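Local coordinates for VESB protease (Vibrio cholerae, PDB 4LK4), which probably acts as a secreted serine endopeptidase of the trypsin-like S1 family, hydrolysing internal peptide bonds of its substrates, at residues 89-93 against 237-241; 138-142 against 152-158. The protein carries 1 engineered substitution. All coordinates share one frame; numbering follows the deposited sequence.

Following the chain from the N terminus, residues 89-93 come first, at the end of a strand of the first, six-stranded barrel, and 237-241, the N-cap residue and first turn of helix 238-243, return to them 144 residues later as contact 1. Within that span lie most strands of the second, curled sheet, and there contact 2 closes a much shorter loop, with 138-142 and 152-158 only 10 residues apart; its span therefore lies wholly within that of contact 1. The two contacts do not touch: their centres are 25 Å apart and their nearest atoms about 16 Å. Contact 1 ties the late helix to the first barrel, whereas contact 2 pairs two consecutive strands of the second.

Contact 1: 89-93 against 237-241; sequences IYRHL and FRDWI
His92 and Trp240 both swing CG away from their own backbone N, near the carbonyl carbon (chi1 -155° and -178°), and this brings the imidazole over one face of the indole. The evidence for an offset stack is threefold: the centroids of the His92 ring and the five-membered ring of Trp240 are 4.1 Å apart, their planes diverge by 28°, and His92 CD2 comes to 3.3 Å from Trp240 CD1, displaced toward the rim. Phe237, at the N-cap of the helix, adds a third ring at an oblique angle, its CE1 lying 3.5 Å from His92 NE2. The other nitrogen of the imidazole, ND1, is hydrogen-bonded to Ser94 N, which should limit rotation of the ring.

The benzo end of Trp240 runs on to the backbone of the strand end. Its CZ2 is 3.6 Å from Arg91 C, and its CH2 meets Tyr90 O at 3.7 Å, near the indole plane. No direct hydrogen bond joins the two segments; a water makes the polar link, accepting from Leu93 N at 2.9 Å and from Trp240 NE1 at 3.0 Å. That water satisfies the indole N-H and also sits over the centre of one face of the His92 ring. The polar ends of Tyr90 and Arg91 are engaged outside the contact, Tyr90 OH with Glu108 OE1 and Arg91 NH2 in a salt bridge with Asp59 OD1.

The result is an aromatic cluster of His92, Phe237 and Trp240 that seats the start of helix 238-243 against the first barrel, as the C-terminal helix of the catalytic domain does in trypsin-like proteases.

Contact 2: 138-142 against 152-158; sequences AGWGI and TPILQEV
Gln156 O is approached by three groups of the 138-142 segment. Gly139 N donates to it at 2.9 Å with a nearly straight N-H...O angle of 164°, Ala138 CA adds a CA-H...O contact at 3.3 Å, and Ile142 CD1 packs on it at 3.6 Å. In return Gln156 N gives a hydrogen bond of 2.9 Å to Gly139 O, arriving above the carbonyl plane and not on a lone pair. These two bonds define Gly139-Gln156 as an antiparallel hydrogen-bonded pair, with Ala138-Glu157 the neighbouring non-hydrogen-bonded one.

Beyond the paired strands, Leu155 sends CG anti to its backbone N (chi1 179°), placing CD1 over the face of the Trp140 six-membered ring. It stands 3.8 Å from the centroid and 4° off the ring normal, a well-centred CH-pi contact. At the indole edge, Trp140 NE1 makes a weak bond of 3.1 Å to Pro153 O, and Tyr73 O is a second partner. Gln156 folds back along its own segment: NE2 bonds Ile154 O at 3.1 Å and also reaches Asn16 OD1. Ile142 CG2 meets Val158 CG1, and Ile142 CB lies against Gln156 CB.

Trp140 N is hydrogen-bonded to Asp198 OD2, and residues 144-150 between these segments are not modelled, consistent with the flexible autolysis loop found here in trypsin-like proteases. Polar groups bonded in pairs and an indole clasped at edge and face suggest that the base of this hairpin is well fixed, while the unmodelled connection is probably mobile.

Contact 1: 89-93 against 237-241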
loop_
_atom_site.group_PDB
_atom_site.type_symbol
_atom_site.label_atom_id
_atom_site.label_comp_id
_atom_site.label_asym_id
_atom_site.label_seq_id
_atom_site.Cartn_x
_atom_site.Cartn_y
_atom_site.Cartn_z
ATOM N N ILE A 89 7.578 3.758 1.890
ATOM C CA ILE A 89 6.625 2.838 1.342
ATOM C C ILE A 89 6.548 1.582 2.236
ATOM O O ILE A 89 7.567 1.032 2.629
ATOM C CB ILE A 89 6.981 2.512 -0.116
ATOM C CG1 ILE A 89 6.691 3.758 -0.977
ATOM C CG2 ILE A 89 6.110 1.373 -0.651
ATOM C CD1 ILE A 89 7.090 3.657 -2.440
ATOM N N TYR A 90 5.329 1.178 2.591
ATOM C CA TYR A 90 5.101 -0.085 3.277
ATOM C C TYR A 90 4.291 -0.973 2.353
ATOM O O TYR A 90 3.202 -0.598 1.947
ATOM C CB TYR A 90 4.372 0.126 4.618
ATOM C CG TYR A 90 5.069 1.159 5.445
ATOM C CD1 TYR A 90 4.765 2.498 5.327
ATOM C CD2 TYR A 90 6.076 0.807 6.293
ATOM C CE1 TYR A 90 5.450 3.457 6.054
ATOM C CE2 TYR A 90 6.736 1.746 7.049
ATOM C CZ TYR A 90 6.435 3.077 6.917
ATOM O OH TYR A 90 7.148 4.006 7.672
ATOM N N ARG A 91 4.832 -2.123 1.983
ATOM C CA ARG A 91 4.067 -3.085 1.205
ATOM C C ARG A 91 3.695 -4.258 2.066
ATOM O O ARG A 91 4.378 -4.557 3.031
ATOM C CB ARG A 91 4.906 -3.589 0.050
ATOM C CG ARG A 91 5.378 -2.500 -0.895
ATOM C CD ARG A 91 6.546 -3.034 -1.705
ATOM N NE ARG A 91 6.134 -3.359 -3.050
ATOM C CZ ARG A 91 6.669 -4.293 -3.831
ATOM N NH1 ARG A 91 7.654 -5.086 -3.412
ATOM N NH2 ARG A 91 6.177 -4.439 -5.062
ATOM N N HIS A 92 2.636 -4.970 1.717
ATOM C CA HIS A 92 2.288 -6.138 2.495
ATOM C C HIS A 92 3.428 -7.130 2.419
ATOM O O HIS A 92 3.942 -7.398 1.354
ATOM C CB HIS A 92 1.015 -6.781 2.002
ATOM C CG HIS A 92 0.314 -7.559 3.064
ATOM N ND1 HIS A 92 0.708 -8.824 3.428
ATOM C CD2 HIS A 92 -0.721 -7.240 3.876
ATOM C CE1 HIS A 92 -0.063 -9.266 4.403
ATOM N NE2 HIS A 92 -0.940 -8.323 4.695
ATOM N N LEU A 93 3.844 -7.670 3.553
ATOM C CA LEU A 93 4.996 -8.560 3.578
ATOM C C LEU A 93 4.679 -9.953 3.007
ATOM O O LEU A 93 5.602 -10.719 2.705
ATOM C CB LEU A 93 5.571 -8.638 4.988
ATOM C CG LEU A 93 6.255 -7.338 5.443
ATOM C CD1 LEU A 93 6.809 -7.533 6.842
ATOM C CD2 LEU A 93 7.387 -6.931 4.507
ATOM N N PHE A 237 -8.458 -5.821 4.880
ATOM C CA PHE A 237 -7.140 -5.263 5.196
ATOM C C PHE A 237 -7.118 -4.083 6.186
ATOM O O PHE A 237 -6.068 -3.466 6.383
ATOM C CB PHE A 237 -6.382 -4.911 3.889
ATOM C CG PHE A 237 -5.702 -6.108 3.234
ATOM C CD1 PHE A 237 -4.788 -6.875 3.935
ATOM C CD2 PHE A 237 -5.995 -6.464 1.929
ATOM C CE1 PHE A 237 -4.174 -7.970 3.335
ATOM C CE2 PHE A 237 -5.416 -7.556 1.333
ATOM C CZ PHE A 237 -4.492 -8.312 2.034
ATOM N N ARG A 238 -8.238 -3.804 6.850
ATOM C CA ARG A 238 -8.328 -2.650 7.737
ATOM C C ARG A 238 -7.265 -2.638 8.833
ATOM O O ARG A 238 -6.660 -1.588 9.088
ATOM C CB ARG A 238 -9.724 -2.571 8.336
ATOM C CG ARG A 238 -10.818 -2.327 7.299
ATOM C CD ARG A 238 -10.558 -1.056 6.531
ATOM N NE ARG A 238 -10.285 0.031 7.458
ATOM C CZ ARG A 238 -11.213 0.803 8.020
ATOM N NH1 ARG A 238 -12.491 0.642 7.732
ATOM N NH2 ARG A 238 -10.849 1.748 8.875
ATOM N N ASP A 239 -7.020 -3.788 9.467
ATOM C CA ASP A 239 -5.997 -3.865 10.495
ATOM C C ASP A 239 -4.616 -3.650 9.931
ATOM O O ASP A 239 -3.772 -3.002 10.578
ATOM C CB ASP A 239 -6.019 -5.214 11.233
ATOM C CG ASP A 239 -7.259 -5.392 12.089
ATOM O OD1 ASP A 239 -8.020 -4.421 12.289
ATOM O OD2 ASP A 239 -7.478 -6.516 12.541
ATOM N N TRP A 240 -4.355 -4.207 8.752
ATOM C CA TRP A 240 -3.025 -4.039 8.175
ATOM C C TRP A 240 -2.791 -2.558 7.882
ATOM O O TRP A 240 -1.708 -2.016 8.136
ATOM C CB TRP A 240 -2.840 -4.914 6.935
ATOM C CG TRP A 240 -1.486 -4.779 6.363
ATOM C CD1 TRP A 240 -0.384 -5.522 6.687
ATOM C CD2 TRP A 240 -1.058 -3.816 5.397
ATOM N NE1 TRP A 240 0.701 -5.086 5.966
ATOM C CE2 TRP A 240 0.315 -4.034 5.174
ATOM C CE3 TRP A 240 -1.699 -2.769 4.712
ATOM C CZ2 TRP A 240 1.056 -3.259 4.293
ATOM C CZ3 TRP A 240 -0.961 -2.005 3.851
ATOM C CH2 TRP A 240 0.411 -2.255 3.650
ATOM N N ILE A 241 -3.841 -1.895 7.403
ATOM C CA ILE A 241 -3.768 -0.479 7.068
ATOM C C ILE A 241 -3.553 0.357 8.316
ATOM O O ILE A 241 -2.730 1.246 8.334
ATOM C CB ILE A 241 -5.046 -0.002 6.340
ATOM C CG1 ILE A 241 -5.102 -0.662 4.966
ATOM C CG2 ILE A 241 -5.060 1.522 6.175
ATOM C CD1 ILE A 241 -6.469 -0.685 4.348
HETATM O O HOH W 1 2.669 -7.337 6.178
#

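Contact 2: 138-142 against 152-158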
loop_
_atom_site.group_PDB
_atom_site.type_symbol
_atom_site.label_atom_id
_atom_site.label_comp_id
_atom_site.label_asym_id
_atom_site.label_seq_id
_atom_site.Cartn_x
_atom_site.Cartn_y
_atom_site.Cartn_z
ATOM N N ALA A 138 -12.167 4.761 -10.215
ATOM C CA ALA A 138 -11.694 6.047 -10.709
ATOM C C ALA A 138 -10.204 6.000 -10.972
ATOM O O ALA A 138 -9.454 5.357 -10.251
ATOM C CB ALA A 138 -12.032 7.162 -9.735
ATOM N N GLY A 139 -9.787 6.673 -12.034
ATOM C CA GLY A 139 -8.385 6.773 -12.357
ATOM C C GLY A 139 -8.192 7.251 -13.771
ATOM O O GLY A 139 -9.173 7.495 -14.490
ATOM N N TRP A 140 -6.926 7.323 -14.180
ATOM C CA TRP A 140 -6.560 7.840 -15.491
ATOM C C TRP A 140 -6.531 6.772 -16.619
ATOM O O TRP A 140 -6.724 7.085 -17.837
ATOM C CB TRP A 140 -5.281 8.655 -15.386
ATOM C CG TRP A 140 -5.510 9.986 -14.666
ATOM C CD1 TRP A 140 -5.761 11.214 -15.244
ATOM C CD2 TRP A 140 -5.472 10.218 -13.254
ATOM N NE1 TRP A 140 -5.915 12.170 -14.267
ATOM C CE2 TRP A 140 -5.737 11.586 -13.043
ATOM C CE3 TRP A 140 -5.273 9.392 -12.141
ATOM C CZ2 TRP A 140 -5.794 12.152 -11.765
ATOM C CZ3 TRP A 140 -5.329 9.968 -10.858
ATOM C CH2 TRP A 140 -5.582 11.326 -10.688
ATOM N N GLY A 141 -6.447 5.512 -16.251
ATOM C CA GLY A 141 -6.436 4.458 -17.286
ATOM C C GLY A 141 -7.738 4.051 -17.989
ATOM O O GLY A 141 -7.695 3.218 -18.912
ATOM N N ILE A 142 -8.898 4.573 -17.580
ATOM C CA ILE A 142 -10.151 3.853 -17.858
ATOM C C ILE A 142 -10.552 3.872 -19.338
ATOM O O ILE A 142 -10.542 4.914 -19.960
ATOM C CB ILE A 142 -11.279 4.300 -16.923
ATOM C CG1 ILE A 142 -10.825 4.039 -15.471
ATOM C CG2 ILE A 142 -12.569 3.540 -17.243
ATOM C CD1 ILE A 142 -11.730 4.595 -14.404
ATOM N N THR A 152 -5.308 9.859 -21.337
ATOM C CA THR A 152 -5.753 11.230 -21.151
ATOM C C THR A 152 -5.354 11.840 -19.821
ATOM O O THR A 152 -5.309 11.144 -18.828
ATOM C CB THR A 152 -7.280 11.220 -21.280
ATOM O OG1 THR A 152 -7.571 11.356 -22.663
ATOM C CG2 THR A 152 -7.963 12.275 -20.567
ATOM N N PRO A 153 -5.176 13.169 -19.774
ATOM C CA PRO A 153 -4.738 13.753 -18.522
ATOM C C PRO A 153 -5.839 13.946 -17.500
ATOM O O PRO A 153 -5.570 14.391 -16.393
ATOM C CB PRO A 153 -4.125 15.087 -18.960
ATOM C CG PRO A 153 -4.811 15.424 -20.221
ATOM C CD PRO A 153 -5.310 14.169 -20.843
ATOM N N ILE A 154 -7.056 13.590 -17.866
ATOM C CA ILE A 154 -8.256 13.873 -17.077
ATOM C C ILE A 154 -8.712 12.609 -16.324
ATOM O O ILE A 154 -8.826 11.503 -16.892
ATOM C CB ILE A 154 -9.399 14.352 -18.005
ATOM C CG1 ILE A 154 -8.932 15.508 -18.893
ATOM C CG2 ILE A 154 -10.675 14.734 -17.243
ATOM C CD1 ILE A 154 -8.957 16.864 -18.238
ATOM N N LEU A 155 -9.000 12.791 -15.048
ATOM C CA LEU A 155 -9.502 11.707 -14.221
ATOM C C LEU A 155 -10.796 11.137 -14.801
ATOM O O LEU A 155 -11.728 11.862 -15.087
ATOM C CB LEU A 155 -9.710 12.217 -12.791
ATOM C CG LEU A 155 -10.259 11.236 -11.764
ATOM C CD1 LEU A 155 -9.269 10.103 -11.516
ATOM C CD2 LEU A 155 -10.593 11.968 -10.480
ATOM N N GLN A 156 -10.809 9.834 -15.021
ATOM C CA GLN A 156 -11.990 9.124 -15.468
ATOM C C GLN A 156 -12.668 8.332 -14.335
ATOM O O GLN A 156 -12.046 7.972 -13.328
ATOM C CB GLN A 156 -11.620 8.106 -16.518
ATOM C CG GLN A 156 -10.797 8.600 -17.690
ATOM C CD GLN A 156 -11.637 9.451 -18.569
ATOM O OE1 GLN A 156 -12.618 8.989 -19.166
ATOM N NE2 GLN A 156 -11.341 10.727 -18.569
ATOM N N GLU A 157 -13.947 8.032 -14.529
ATOM C CA GLU A 157 -14.664 7.126 -13.659
ATOM C C GLU A 157 -15.503 6.172 -14.498
ATOM O O GLU A 157 -15.749 6.431 -15.658
ATOM C CB GLU A 157 -15.511 7.884 -12.631
ATOM C CG GLU A 157 -16.401 8.989 -13.186
ATOM C CD GLU A 157 -17.364 9.571 -12.158
ATOM O OE1 GLU A 157 -17.512 8.954 -11.088
ATOM O OE2 GLU A 157 -17.985 10.632 -12.398
ATOM N N VAL A 158 -15.893 5.045 -13.923
ATOM C CA VAL A 158 -16.793 4.112 -14.584
ATOM C C VAL A 158 -17.478 3.221 -13.551
ATOM O O VAL A 158 -16.923 2.925 -12.480
ATOM C CB VAL A 158 -16.036 3.255 -15.610
ATOM C CG1 VAL A 158 -14.999 2.380 -14.928
ATOM C CG2 VAL A 158 -16.990 2.421 -16.469
#